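Local atomic coordinates of dehalogenase-like hydrolase (Ralstonia solanacearum, PDB entry 3UMB), a protein that probably catalyses the hydrolytic dehalogenation of small (S)-2-haloalkanoic acids, giving the corresponding (R)-2-hydroxyalkanoic acids and a halide ion. Residues L153-P158 against N181-C186; V7-Y12 against H217-L222; T194-N199 against L223-A228. All blocks are in the same frame, centred on the assembly; numbering follows the deposited sequence.

Interaction 1: L153-P158 against N181-C186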
ATOM      1  N   LEU A 153     -11.067  -4.853  -9.413  1.00 17.10           N
ATOM      2  CA  LEU A 153     -10.171  -5.132  -8.282  1.00 17.47           C
ATOM      3  C   LEU A 153      -8.716  -5.072  -8.753  1.00 17.44           C
ATOM      4  O   LEU A 153      -8.360  -5.648  -9.837  1.00 19.33           O
ATOM      5  CB  LEU A 153     -10.438  -6.518  -7.692  1.00 16.57           C
ATOM      6  CG  LEU A 153     -11.758  -6.707  -6.910  1.00 16.83           C
ATOM      7  CD1 LEU A 153     -12.103  -8.154  -6.889  1.00 15.36           C
ATOM      8  CD2 LEU A 153     -11.737  -6.128  -5.453  1.00 15.24           C
ATOM      9  N   TYR A 154      -7.877  -4.410  -7.971  1.00 16.22           N
ATOM     10  CA  TYR A 154      -6.475  -4.227  -8.347  1.00 15.69           C
ATOM     11  C   TYR A 154      -5.631  -5.370  -7.837  1.00 15.95           C
ATOM     12  O   TYR A 154      -5.959  -6.012  -6.846  1.00 15.35           O
ATOM     13  CB  TYR A 154      -5.974  -2.912  -7.779  1.00 16.02           C
ATOM     14  CG  TYR A 154      -6.518  -1.729  -8.503  1.00 14.55           C
ATOM     15  CD1 TYR A 154      -7.516  -0.975  -7.965  1.00 11.70           C
ATOM     16  CD2 TYR A 154      -6.025  -1.365  -9.764  1.00 17.50           C
ATOM     17  CE1 TYR A 154      -8.049   0.121  -8.654  1.00 15.23           C
ATOM     18  CE2 TYR A 154      -6.575  -0.282 -10.486  1.00 17.94           C
ATOM     19  CZ  TYR A 154      -7.552   0.488  -9.899  1.00 17.77           C
ATOM     20  OH  TYR A 154      -8.085   1.602 -10.563  1.00 17.44           O
ATOM     21  N   LYS A 155      -4.522  -5.632  -8.503  1.00 16.70           N
ATOM     22  CA  LYS A 155      -3.479  -6.469  -7.927  1.00 16.89           C
ATOM     23  C   LYS A 155      -3.186  -5.935  -6.559  1.00 16.32           C
ATOM     24  O   LYS A 155      -3.166  -4.705  -6.378  1.00 17.95           O
ATOM     25  CB  LYS A 155      -2.181  -6.393  -8.728  1.00 17.46           C
ATOM     26  CG  LYS A 155      -2.300  -6.862 -10.183  1.00 20.80           C
ATOM     27  CD  LYS A 155      -1.244  -6.139 -11.021  1.00 23.40           C
ATOM     28  CE  LYS A 155      -0.851  -6.858 -12.296  1.00 23.81           C
ATOM     29  NZ  LYS A 155       0.171  -5.997 -13.062  1.00 24.40           N
ATOM     30  N   THR A 156      -2.896  -6.805  -5.594  1.00 15.68           N
ATOM     31  CA  THR A 156      -2.619  -8.244  -5.796  1.00 15.27           C
ATOM     32  C   THR A 156      -3.828  -9.196  -5.705  1.00 15.84           C
ATOM     33  O   THR A 156      -3.653 -10.382  -5.454  1.00 16.45           O
ATOM     34  CB  THR A 156      -1.625  -8.692  -4.750  1.00 15.25           C
ATOM     35  OG1 THR A 156      -2.017  -8.128  -3.505  1.00 14.69           O
ATOM     36  CG2 THR A 156      -0.194  -8.159  -5.066  1.00 13.34           C
ATOM     37  N   ALA A 157      -5.040  -8.668  -5.877  1.00 14.50           N
ATOM     38  CA  ALA A 157      -6.269  -9.414  -5.749  1.00 14.39           C
ATOM     39  C   ALA A 157      -6.307 -10.633  -6.668  1.00 14.79           C
ATOM     40  O   ALA A 157      -5.988 -10.487  -7.841  1.00 15.34           O
ATOM     41  CB  ALA A 157      -7.473  -8.437  -6.095  1.00 14.12           C
ATOM     42  N   PRO A 158      -6.692 -11.833  -6.151  1.00 15.17           N
ATOM     43  CA  PRO A 158      -6.719 -13.039  -7.020  1.00 15.54           C
ATOM     44  C   PRO A 158      -7.493 -12.844  -8.340  1.00 16.11           C
ATOM     45  O   PRO A 158      -7.091 -13.369  -9.365  1.00 12.57           O
ATOM     46  CB  PRO A 158      -7.422 -14.098  -6.171  1.00 15.29           C
ATOM     47  CG  PRO A 158      -7.092 -13.736  -4.745  1.00 14.10           C
ATOM     48  CD  PRO A 158      -6.822 -12.200  -4.722  1.00 16.10           C
ATOM     49  N   ASN A 181       7.753  -4.779 -10.817  1.00 22.24           N
ATOM     50  CA  ASN A 181       7.471  -4.413  -9.457  1.00 21.78           C
ATOM     51  C   ASN A 181       7.649  -5.690  -8.661  1.00 21.80           C
ATOM     52  O   ASN A 181       7.001  -6.716  -8.923  1.00 21.57           O
ATOM     53  CB  ASN A 181       6.079  -3.835  -9.372  1.00 22.35           C
ATOM     54  CG  ASN A 181       5.964  -2.500 -10.073  1.00 23.17           C
ATOM     55  OD1 ASN A 181       6.809  -1.662  -9.906  1.00 25.52           O
ATOM     56  ND2 ASN A 181       4.905  -2.296 -10.834  1.00 22.72           N
ATOM     57  N   GLY A 182       8.589  -5.655  -7.734  1.00 20.45           N
ATOM     58  CA  GLY A 182       8.849  -6.813  -6.880  1.00 20.80           C
ATOM     59  C   GLY A 182       7.603  -7.350  -6.212  1.00 20.80           C
ATOM     60  O   GLY A 182       7.410  -8.563  -6.160  1.00 21.23           O
ATOM     61  N   TRP A 183       6.738  -6.463  -5.726  1.00 20.58           N
ATOM     62  CA  TRP A 183       5.531  -6.919  -5.032  1.00 20.24           C
ATOM     63  C   TRP A 183       4.662  -7.749  -5.985  1.00 21.03           C
ATOM     64  O   TRP A 183       4.048  -8.736  -5.599  1.00 22.54           O
ATOM     65  CB  TRP A 183       4.745  -5.752  -4.411  1.00 19.07           C
ATOM     66  CG  TRP A 183       4.322  -4.653  -5.369  1.00 18.39           C
ATOM     67  CD1 TRP A 183       4.992  -3.484  -5.601  1.00 15.36           C
ATOM     68  CD2 TRP A 183       3.156  -4.620  -6.207  1.00 15.64           C
ATOM     69  NE1 TRP A 183       4.349  -2.755  -6.586  1.00 17.98           N
ATOM     70  CE2 TRP A 183       3.201  -3.414  -6.940  1.00 17.41           C
ATOM     71  CE3 TRP A 183       2.095  -5.504  -6.426  1.00 18.50           C
ATOM     72  CZ2 TRP A 183       2.192  -3.038  -7.850  1.00 16.60           C
ATOM     73  CZ3 TRP A 183       1.106  -5.162  -7.374  1.00 13.64           C
ATOM     74  CH2 TRP A 183       1.173  -3.932  -8.075  1.00 16.04           C
ATOM     75  N   ASP A 184       4.618  -7.347  -7.242  1.00 21.53           N
ATOM     76  CA  ASP A 184       3.784  -7.992  -8.232  1.00 21.45           C
ATOM     77  C   ASP A 184       4.396  -9.326  -8.661  1.00 22.01           C
ATOM     78  O   ASP A 184       3.670 -10.317  -8.781  1.00 23.06           O
ATOM     79  CB  ASP A 184       3.613  -7.044  -9.415  1.00 21.84           C
ATOM     80  CG  ASP A 184       2.451  -7.408 -10.324  1.00 22.91           C
ATOM     81  OD1 ASP A 184       1.611  -8.299  -9.996  1.00 22.14           O
ATOM     82  OD2 ASP A 184       2.392  -6.751 -11.378  1.00 26.71           O
ATOM     83  N   ALA A 185       5.718  -9.403  -8.829  1.00 21.79           N
ATOM     84  CA  ALA A 185       6.352 -10.734  -9.150  1.00 21.64           C
ATOM     85  C   ALA A 185       5.995 -11.702  -8.055  1.00 21.93           C
ATOM     86  O   ALA A 185       5.665 -12.872  -8.309  1.00 23.20           O
ATOM     87  CB  ALA A 185       7.880 -10.652  -9.304  1.00 19.60           C
ATOM     88  N   CYS A 186       6.043 -11.209  -6.831  1.00 21.96           N
ATOM     89  CA  CYS A 186       5.777 -12.027  -5.642  1.00 22.41           C
ATOM     90  C   CYS A 186       4.305 -12.441  -5.537  1.00 22.44           C
ATOM     91  O   CYS A 186       3.984 -13.579  -5.186  1.00 21.49           O
ATOM     92  CB  CYS A 186       6.161 -11.226  -4.399  1.00 22.11           C
ATOM     93  SG  CYS A 186       7.967 -11.132  -4.110  1.00 23.66           S
TER
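Lys155 and Thr156, joined by a cis peptide bond, turn the loop 153-158 past the first turn of helix 182-191, where Trp183 and Asp184 face them; Thr156 CA and Asp184 CA are 6.9 Å apart. The two segments flank the C-terminal ends of the central parallel strands, the active-site end of a HAD-type Rossmann-like fold, and the positions of this lysine and this aspartate are consistent with motifs III and IV of the superfamily. Lys155 starts with CG beside its own backbone N (chi1 -61°) and then runs out extended. Its CD passes 3.7 Å from Asp184 OD1, and at the end NZ forms a salt bridge with Asp184 OD2 at 2.9 Å. The ammonium arrives on the syn side of that oxygen, 20° out of the carboxylate plane. NZ also donates to Leu121 O and makes a weak, long ion pair with Asp10. The carboxylate has two further partners: OD1 is bonded to Tyr161 OH and OD2 to Ser179 OG, which should hold its rotation. Nearer the lysine backbone the contact is apolar. The indole turns its edge to the lysine, with Trp183 CZ3 3.8 Å from Lys155 CB, which lies in the ring plane, while Asn181 CB and Asp184 CB lie over one ring face. Arg49 makes a cation-pi contact with the same indole. Thr156 OG1 is hydrogen-bonded to Ile50 O of the second subunit, which packs beside the loop. The methyl branch is turned to the indole, Thr156 CG2 resting 3.8 Å from Trp183 CE3.

Interaction 2: V7-Y12 against H217-L222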
ATOM      1  N   VAL A   7       3.317 -15.748 -22.277  1.00 31.96           N
ATOM      2  CA  VAL A   7       4.096 -14.820 -21.470  1.00 31.33           C
ATOM      3  C   VAL A   7       3.286 -13.547 -21.366  1.00 30.24           C
ATOM      4  O   VAL A   7       2.883 -12.975 -22.382  1.00 30.70           O
ATOM      5  CB  VAL A   7       5.508 -14.575 -22.085  1.00 31.64           C
ATOM      6  CG1 VAL A   7       6.349 -13.556 -21.276  1.00 30.33           C
ATOM      7  CG2 VAL A   7       6.263 -15.938 -22.222  1.00 32.77           C
ATOM      8  N   VAL A   8       3.023 -13.131 -20.132  1.00 28.73           N
ATOM      9  CA  VAL A   8       2.202 -11.940 -19.863  1.00 27.29           C
ATOM     10  C   VAL A   8       3.050 -10.863 -19.148  1.00 26.41           C
ATOM     11  O   VAL A   8       3.833 -11.184 -18.260  1.00 25.92           O
ATOM     12  CB  VAL A   8       0.939 -12.313 -19.032  1.00 26.84           C
ATOM     13  CG1 VAL A   8       0.164 -11.068 -18.612  1.00 24.59           C
ATOM     14  CG2 VAL A   8       0.039 -13.273 -19.856  1.00 26.96           C
ATOM     15  N   PHE A   9       2.877  -9.617 -19.578  1.00 26.02           N
ATOM     16  CA  PHE A   9       3.604  -8.482 -19.066  1.00 26.59           C
ATOM     17  C   PHE A   9       2.699  -7.521 -18.313  1.00 26.33           C
ATOM     18  O   PHE A   9       1.592  -7.239 -18.729  1.00 26.53           O
ATOM     19  CB  PHE A   9       4.255  -7.691 -20.216  1.00 27.22           C
ATOM     20  CG  PHE A   9       5.301  -8.460 -20.964  1.00 28.00           C
ATOM     21  CD1 PHE A   9       4.954  -9.196 -22.100  1.00 30.81           C
ATOM     22  CD2 PHE A   9       6.619  -8.430 -20.559  1.00 30.51           C
ATOM     23  CE1 PHE A   9       5.925  -9.908 -22.809  1.00 33.33           C
ATOM     24  CE2 PHE A   9       7.616  -9.148 -21.243  1.00 32.38           C
ATOM     25  CZ  PHE A   9       7.272  -9.883 -22.378  1.00 33.28           C
ATOM     26  N   ASP A  10       3.221  -7.039 -17.200  1.00 26.79           N
ATOM     27  CA  ASP A  10       2.868  -5.758 -16.575  1.00 27.40           C
ATOM     28  C   ASP A  10       3.189  -4.600 -17.553  1.00 27.61           C
ATOM     29  O   ASP A  10       4.039  -4.719 -18.435  1.00 27.09           O
ATOM     30  CB  ASP A  10       3.763  -5.651 -15.343  1.00 28.78           C
ATOM     31  CG  ASP A  10       3.493  -4.443 -14.510  1.00 31.71           C
ATOM     32  OD1 ASP A  10       2.303  -4.029 -14.428  1.00 35.81           O
ATOM     33  OD2 ASP A  10       4.488  -3.921 -13.937  1.00 35.05           O
ATOM     34  N   ALA A  11       2.521  -3.479 -17.398  1.00 28.35           N
ATOM     35  CA  ALA A  11       2.690  -2.356 -18.313  1.00 30.07           C
ATOM     36  C   ALA A  11       3.868  -1.383 -17.919  1.00 30.95           C
ATOM     37  O   ALA A  11       5.007  -1.441 -18.450  1.00 31.28           O
ATOM     38  CB  ALA A  11       1.287  -1.569 -18.439  1.00 29.60           C
ATOM     39  N   TYR A  12       3.556  -0.523 -16.976  1.00 32.98           N
ATOM     40  CA  TYR A  12       4.404   0.580 -16.517  1.00 35.04           C
ATOM     41  C   TYR A  12       5.705   0.113 -15.864  1.00 35.93           C
ATOM     42  O   TYR A  12       5.688  -0.765 -15.015  1.00 36.20           O
ATOM     43  CB  TYR A  12       3.565   1.404 -15.542  1.00 35.25           C
ATOM     44  CG  TYR A  12       2.263   1.861 -16.175  1.00 37.94           C
ATOM     45  CD1 TYR A  12       2.289   2.648 -17.333  1.00 41.31           C
ATOM     46  CD2 TYR A  12       1.015   1.483 -15.672  1.00 40.78           C
ATOM     47  CE1 TYR A  12       1.107   3.090 -17.973  1.00 42.69           C
ATOM     48  CE2 TYR A  12      -0.209   1.918 -16.328  1.00 42.19           C
ATOM     49  CZ  TYR A  12      -0.144   2.738 -17.484  1.00 42.99           C
ATOM     50  OH  TYR A  12      -1.272   3.204 -18.206  1.00 40.91           O
ATOM     51  N   HIS A 217      17.830  -7.639 -14.826  1.00 33.62           N
ATOM     52  CA  HIS A 217      17.973  -6.192 -14.807  1.00 34.32           C
ATOM     53  C   HIS A 217      17.171  -5.529 -15.888  1.00 34.30           C
ATOM     54  O   HIS A 217      16.815  -4.362 -15.767  1.00 33.37           O
ATOM     55  CB  HIS A 217      19.452  -5.828 -14.946  1.00 34.78           C
ATOM     56  CG  HIS A 217      19.701  -4.371 -15.147  1.00 38.08           C
ATOM     57  ND1 HIS A 217      20.219  -3.861 -16.324  1.00 42.11           N
ATOM     58  CD2 HIS A 217      19.495  -3.305 -14.327  1.00 41.58           C
ATOM     59  CE1 HIS A 217      20.307  -2.541 -16.221  1.00 43.75           C
ATOM     60  NE2 HIS A 217      19.888  -2.181 -15.014  1.00 41.87           N
ATOM     61  N   ASP A 218      16.869  -6.278 -16.943  1.00 35.78           N
ATOM     62  CA  ASP A 218      16.156  -5.743 -18.097  1.00 36.68           C
ATOM     63  C   ASP A 218      15.499  -6.843 -18.911  1.00 37.40           C
ATOM     64  O   ASP A 218      15.607  -8.035 -18.595  1.00 37.03           O
ATOM     65  CB  ASP A 218      17.113  -4.932 -18.971  1.00 37.55           C
ATOM     66  CG  ASP A 218      18.308  -5.745 -19.467  1.00 38.88           C
ATOM     67  OD1 ASP A 218      18.415  -6.969 -19.146  1.00 37.67           O
ATOM     68  OD2 ASP A 218      19.156  -5.116 -20.148  1.00 40.42           O
HETATM   69  N   MSE A 219      14.795  -6.423 -19.949  1.00 38.49           N
HETATM   70  CA  MSE A 219      14.015  -7.321 -20.788  1.00 39.68           C
HETATM   71  C   MSE A 219      14.797  -8.384 -21.519  1.00 40.61           C
HETATM   72  O   MSE A 219      14.301  -9.497 -21.815  1.00 41.01           O
HETATM   73  CB  MSE A 219      13.261  -6.475 -21.771  1.00 39.78           C
HETATM   74  CG  MSE A 219      12.048  -5.924 -21.104  1.00 42.08           C
HETATM   75 SE   MSE A 219      10.604  -7.240 -21.251  1.00 49.72          SE
HETATM   76  CE  MSE A 219       9.769  -6.444 -22.860  1.00 37.34           C
ATOM     77  N   ARG A 220      16.041  -8.032 -21.799  1.00 41.92           N
ATOM     78  CA  ARG A 220      16.943  -8.897 -22.507  1.00 42.40           C
ATOM     79  C   ARG A 220      17.431  -9.960 -21.559  1.00 42.39           C
ATOM     80  O   ARG A 220      17.663 -11.083 -21.977  1.00 42.83           O
ATOM     81  CB  ARG A 220      18.076  -8.066 -23.100  1.00 43.39           C
ATOM     82  CG  ARG A 220      17.563  -7.015 -24.102  1.00 46.21           C
ATOM     83  CD  ARG A 220      18.648  -6.050 -24.649  1.00 49.82           C
ATOM     84  NE  ARG A 220      19.076  -5.068 -23.648  1.00 50.73           N
ATOM     85  CZ  ARG A 220      19.826  -3.995 -23.896  1.00 52.13           C
ATOM     86  NH1 ARG A 220      20.219  -3.712 -25.143  1.00 53.80           N
ATOM     87  NH2 ARG A 220      20.182  -3.193 -22.892  1.00 50.98           N
ATOM     88  N   ASP A 221      17.543  -9.664 -20.267  1.00 42.25           N
ATOM     89  CA  ASP A 221      17.754 -10.769 -19.331  1.00 42.55           C
ATOM     90  C   ASP A 221      16.581 -11.740 -19.343  1.00 42.21           C
ATOM     91  O   ASP A 221      16.788 -12.941 -19.136  1.00 42.48           O
ATOM     92  CB  ASP A 221      18.039 -10.293 -17.906  1.00 42.70           C
ATOM     93  CG  ASP A 221      19.412  -9.654 -17.764  1.00 43.70           C
ATOM     94  OD1 ASP A 221      20.383 -10.107 -18.428  1.00 45.25           O
ATOM     95  OD2 ASP A 221      19.508  -8.686 -16.983  1.00 44.28           O
ATOM     96  N   LEU A 222      15.365 -11.236 -19.579  1.00 41.91           N
ATOM     97  CA  LEU A 222      14.161 -12.092 -19.594  1.00 41.94           C
ATOM     98  C   LEU A 222      14.214 -13.085 -20.756  1.00 43.29           C
ATOM     99  O   LEU A 222      13.951 -14.280 -20.579  1.00 42.95           O
ATOM    100  CB  LEU A 222      12.866 -11.266 -19.682  1.00 40.74           C
ATOM    101  CG  LEU A 222      11.669 -12.101 -20.193  1.00 38.73           C
ATOM    102  CD1 LEU A 222      11.191 -13.112 -19.187  1.00 31.09           C
ATOM    103  CD2 LEU A 222      10.540 -11.241 -20.627  1.00 37.53           C
TER
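Phe9 reaches out from the end of strand 6-9 and is met mainly at CE2 by Met219 and Leu222 of helix 219-227. The Phe9 and Met219 side chains approach from opposite directions. Selenomethionine 219, kinked at chi2 and chi3, carries SE to 3.5 Å from Phe9 CE2. This is a Met-aromatic contact of oblique type: Met219 SE lies 4.8 Å from the centroid of the Phe9 ring and 65° off its normal, while the terminal methyl CE also stays within 3.8 Å of Phe9 CE2. Leu222 comes in at a slant one helical turn on. With CG anti to the backbone N (chi1 160°), it sends CD2 to 3.6 Å from Phe9 CE2, also brushing CZ. The helix start that presents these two residues is capped: Asp218 OD1 accepts from Asp221 N at 3.0 Å, the N-H arriving from above the carboxylate plane. Asp221 OD2 in turn accepts from His217 N. Leu108 of helix 104-112 and Val178 of strand 175-179 also touch Phe9. The result is the buried helix-on-sheet packing of an alpha/beta Rossmann-like HAD core, in which the C-terminal helix covers its central strands.

Interaction 3: T194-N199 against L223-A228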
ATOM      1  N   THR A 194       4.704 -18.979 -13.279  1.00 26.18           N
ATOM      2  CA  THR A 194       6.160 -18.898 -13.344  1.00 26.66           C
ATOM      3  C   THR A 194       6.409 -17.424 -13.524  1.00 26.26           C
ATOM      4  O   THR A 194       5.869 -16.816 -14.445  1.00 26.62           O
ATOM      5  CB  THR A 194       6.772 -19.626 -14.587  1.00 26.95           C
ATOM      6  OG1 THR A 194       6.301 -20.977 -14.638  1.00 28.21           O
ATOM      7  CG2 THR A 194       8.310 -19.603 -14.516  1.00 27.62           C
ATOM      8  N   THR A 195       7.213 -16.826 -12.662  1.00 26.18           N
ATOM      9  CA  THR A 195       7.393 -15.399 -12.764  1.00 25.45           C
ATOM     10  C   THR A 195       8.860 -14.986 -12.964  1.00 25.12           C
ATOM     11  O   THR A 195       9.781 -15.600 -12.429  1.00 24.35           O
ATOM     12  CB  THR A 195       6.855 -14.717 -11.495  1.00 25.05           C
ATOM     13  OG1 THR A 195       7.676 -15.103 -10.410  1.00 26.55           O
ATOM     14  CG2 THR A 195       5.441 -15.134 -11.198  1.00 23.86           C
ATOM     15  N   PHE A 196       9.034 -13.884 -13.679  1.00 25.02           N
ATOM     16  CA  PHE A 196      10.313 -13.267 -13.852  1.00 26.12           C
ATOM     17  C   PHE A 196      10.209 -11.804 -13.408  1.00 25.53           C
ATOM     18  O   PHE A 196       9.321 -11.088 -13.848  1.00 25.35           O
ATOM     19  CB  PHE A 196      10.707 -13.317 -15.334  1.00 27.29           C
ATOM     20  CG  PHE A 196      12.081 -12.777 -15.609  1.00 30.00           C
ATOM     21  CD1 PHE A 196      13.194 -13.639 -15.607  1.00 33.22           C
ATOM     22  CD2 PHE A 196      12.275 -11.419 -15.861  1.00 32.81           C
ATOM     23  CE1 PHE A 196      14.472 -13.157 -15.831  1.00 33.60           C
ATOM     24  CE2 PHE A 196      13.586 -10.921 -16.101  1.00 35.45           C
ATOM     25  CZ  PHE A 196      14.675 -11.806 -16.085  1.00 34.11           C
ATOM     26  N   TRP A 197      11.165 -11.348 -12.601  1.00 24.45           N
ATOM     27  CA  TRP A 197      11.175  -9.987 -12.104  1.00 23.49           C
ATOM     28  C   TRP A 197      12.247  -9.156 -12.808  1.00 24.10           C
ATOM     29  O   TRP A 197      13.448  -9.410 -12.631  1.00 23.70           O
ATOM     30  CB  TRP A 197      11.427 -10.022 -10.584  1.00 22.75           C
ATOM     31  CG  TRP A 197      11.512  -8.672  -9.926  1.00 20.28           C
ATOM     32  CD1 TRP A 197      10.849  -7.532 -10.279  1.00 19.69           C
ATOM     33  CD2 TRP A 197      12.284  -8.339  -8.762  1.00 19.55           C
ATOM     34  NE1 TRP A 197      11.186  -6.486  -9.415  1.00 16.79           N
ATOM     35  CE2 TRP A 197      12.067  -6.968  -8.480  1.00 17.51           C
ATOM     36  CE3 TRP A 197      13.138  -9.067  -7.929  1.00 20.75           C
ATOM     37  CZ2 TRP A 197      12.666  -6.331  -7.414  1.00 17.52           C
ATOM     38  CZ3 TRP A 197      13.744  -8.412  -6.875  1.00 19.89           C
ATOM     39  CH2 TRP A 197      13.485  -7.070  -6.621  1.00 18.50           C
ATOM     40  N   ILE A 198      11.818  -8.145 -13.561  1.00 23.97           N
ATOM     41  CA  ILE A 198      12.732  -7.185 -14.149  1.00 24.55           C
ATOM     42  C   ILE A 198      13.015  -6.147 -13.090  1.00 24.52           C
ATOM     43  O   ILE A 198      12.312  -5.178 -12.943  1.00 25.53           O
ATOM     44  CB  ILE A 198      12.231  -6.548 -15.499  1.00 24.28           C
ATOM     45  CG1 ILE A 198      11.789  -7.643 -16.470  1.00 26.01           C
ATOM     46  CG2 ILE A 198      13.383  -5.721 -16.159  1.00 24.70           C
ATOM     47  CD1 ILE A 198      11.394  -7.196 -17.864  1.00 22.31           C
ATOM     48  N   ASN A 199      14.060  -6.404 -12.323  1.00 25.53           N
ATOM     49  CA  ASN A 199      14.482  -5.545 -11.249  1.00 26.47           C
ATOM     50  C   ASN A 199      15.416  -4.441 -11.792  1.00 27.73           C
ATOM     51  O   ASN A 199      16.651  -4.525 -11.688  1.00 27.55           O
ATOM     52  CB  ASN A 199      15.164  -6.427 -10.173  1.00 26.75           C
ATOM     53  CG  ASN A 199      15.613  -5.648  -8.970  1.00 25.52           C
ATOM     54  OD1 ASN A 199      15.228  -4.490  -8.792  1.00 25.84           O
ATOM     55  ND2 ASN A 199      16.456  -6.274  -8.135  1.00 19.96           N
ATOM     56  N   LEU A 223      14.539 -12.558 -21.941  1.00 45.39           N
ATOM     57  CA  LEU A 223      14.857 -13.370 -23.135  1.00 46.43           C
ATOM     58  C   LEU A 223      15.887 -14.447 -22.810  1.00 47.35           C
ATOM     59  O   LEU A 223      15.660 -15.624 -23.121  1.00 47.78           O
ATOM     60  CB  LEU A 223      15.372 -12.474 -24.263  1.00 46.61           C
ATOM     61  CG  LEU A 223      15.323 -13.012 -25.701  1.00 47.81           C
ATOM     62  CD1 LEU A 223      13.994 -13.689 -26.076  1.00 46.25           C
ATOM     63  CD2 LEU A 223      15.650 -11.869 -26.691  1.00 49.77           C
ATOM     64  N   GLN A 224      16.999 -14.055 -22.176  1.00 48.08           N
ATOM     65  CA  GLN A 224      18.047 -15.012 -21.789  1.00 48.89           C
ATOM     66  C   GLN A 224      17.338 -16.214 -21.168  1.00 48.89           C
ATOM     67  O   GLN A 224      17.505 -17.348 -21.601  1.00 48.94           O
ATOM     68  CB  GLN A 224      19.024 -14.425 -20.741  1.00 49.45           C
ATOM     69  CG  GLN A 224      20.429 -13.951 -21.182  1.00 51.75           C
ATOM     70  CD  GLN A 224      21.404 -13.667 -19.959  1.00 55.36           C
ATOM     71  OE1 GLN A 224      21.321 -12.622 -19.276  1.00 55.33           O
ATOM     72  NE2 GLN A 224      22.327 -14.608 -19.711  1.00 55.04           N
ATOM     73  N   PHE A 225      16.504 -15.917 -20.168  1.00 48.79           N
ATOM     74  CA  PHE A 225      15.946 -16.911 -19.238  1.00 48.19           C
ATOM     75  C   PHE A 225      14.979 -17.888 -19.888  1.00 48.72           C
ATOM     76  O   PHE A 225      14.995 -19.085 -19.571  1.00 48.53           O
ATOM     77  CB  PHE A 225      15.272 -16.168 -18.062  1.00 47.93           C
ATOM     78  CG  PHE A 225      14.217 -16.958 -17.337  1.00 45.00           C
ATOM     79  CD1 PHE A 225      14.536 -17.697 -16.207  1.00 42.96           C
ATOM     80  CD2 PHE A 225      12.900 -16.924 -17.757  1.00 44.28           C
ATOM     81  CE1 PHE A 225      13.567 -18.410 -15.530  1.00 42.77           C
ATOM     82  CE2 PHE A 225      11.914 -17.638 -17.068  1.00 43.11           C
ATOM     83  CZ  PHE A 225      12.254 -18.377 -15.964  1.00 42.49           C
ATOM     84  N   VAL A 226      14.124 -17.366 -20.761  1.00 48.98           N
ATOM     85  CA  VAL A 226      13.178 -18.200 -21.495  1.00 49.89           C
ATOM     86  C   VAL A 226      13.978 -19.221 -22.346  1.00 50.78           C
ATOM     87  O   VAL A 226      13.872 -20.452 -22.153  1.00 50.40           O
ATOM     88  CB  VAL A 226      12.239 -17.336 -22.419  1.00 49.96           C
ATOM     89  CG1 VAL A 226      11.167 -18.217 -23.069  1.00 49.76           C
ATOM     90  CG2 VAL A 226      11.574 -16.202 -21.644  1.00 48.38           C
ATOM     91  N   GLN A 227      14.813 -18.680 -23.245  1.00 51.66           N
ATOM     92  CA  GLN A 227      15.661 -19.487 -24.142  1.00 52.31           C
ATOM     93  C   GLN A 227      16.374 -20.642 -23.396  1.00 52.45           C
ATOM     94  O   GLN A 227      16.418 -21.755 -23.908  1.00 52.81           O
ATOM     95  CB  GLN A 227      16.628 -18.583 -24.940  1.00 52.52           C
ATOM     96  CG  GLN A 227      15.938 -17.867 -26.131  1.00 52.83           C
ATOM     97  CD  GLN A 227      16.658 -16.596 -26.629  1.00 55.21           C
ATOM     98  OE1 GLN A 227      17.553 -16.059 -25.969  1.00 57.38           O
ATOM     99  NE2 GLN A 227      16.255 -16.112 -27.811  1.00 55.74           N
ATOM    100  N   ALA A 228      16.850 -20.405 -22.172  1.00 52.47           N
ATOM    101  CA  ALA A 228      17.408 -21.488 -21.341  1.00 52.63           C
ATOM    102  C   ALA A 228      16.424 -22.662 -21.102  1.00 53.03           C
ATOM    103  O   ALA A 228      15.570 -22.650 -20.201  1.00 53.34           O
ATOM    104  CB  ALA A 228      17.927 -20.936 -20.015  1.00 52.26           C
TER
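Phe225 packs obliquely against Phe196 where helix 219-227 passes strand 194-198, with Phe196 CA and Phe225 CA 8.6 Å apart. Phe225 makes contact from its first side-chain atom: CB is 3.8 Å from Phe196 CE1 and a little further from CD1. A chi1 of 157° swings the ring off the helix towards the sheet, and it slides along Phe196, the two side chains running in opposite directions. Phe225 CG is 3.9 Å from Phe196 CD1, and Phe225 CD2 is at the same separation from that atom. Phe196 CD1 therefore sits over one face of the Phe225 ring, 3.8 Å above its plane and displaced towards the rim. Further out the strand ring is left behind. At the tip, Phe225 CZ comes within 4.4 Å of Thr194 CG2, which lies at the ring edge close to its plane. The planes of the two rings are inclined at 47° with centroids 5.4 Å apart, an oblique pair. All of this is apolar; the hydroxyl of Thr194 takes a different course, making a weak hydrogen bond to Ala173 O. Phe196 has Ile198 CG1 in plane at its edge and is also touched by Leu222; Phe196 is buried, whereas Phe225, near the chain's C-terminus, remains partly exposed. Strand alternation explains the sidedness: Thr194 and Phe196 face the C-terminal helix, while Thr195 and Trp197 project to the other face of the sheet, towards helix 182-191. Helix 219-227 thus lies against strand 194-198, with Phe225 also on Leu176 of neighbouring strand 175-179 and Leu223 and Val226 against helix 104-112.

How the interactions relate
Interactions 2 and 3 divide helix 219-227 between them: its first turn packs on strand 6-9, its last on strand 194-198, both in the same parallel sheet. They abut through Leu222 CA against Phe196 CZ and Met219 SE against Ile198 CD1. Both are apolar, but interaction 2 is fully buried, whereas interaction 3 opens partly to solvent. Interaction 1 is also buried, yet it joins a salt bridge at the strand ends to an apolar tryptophan edge, and it alone has the second subunit beside it. It meets interaction 2 at Asp10, which follows strand 6-9, and interaction 3 through Ala185 and Trp197 on the sheet's other face.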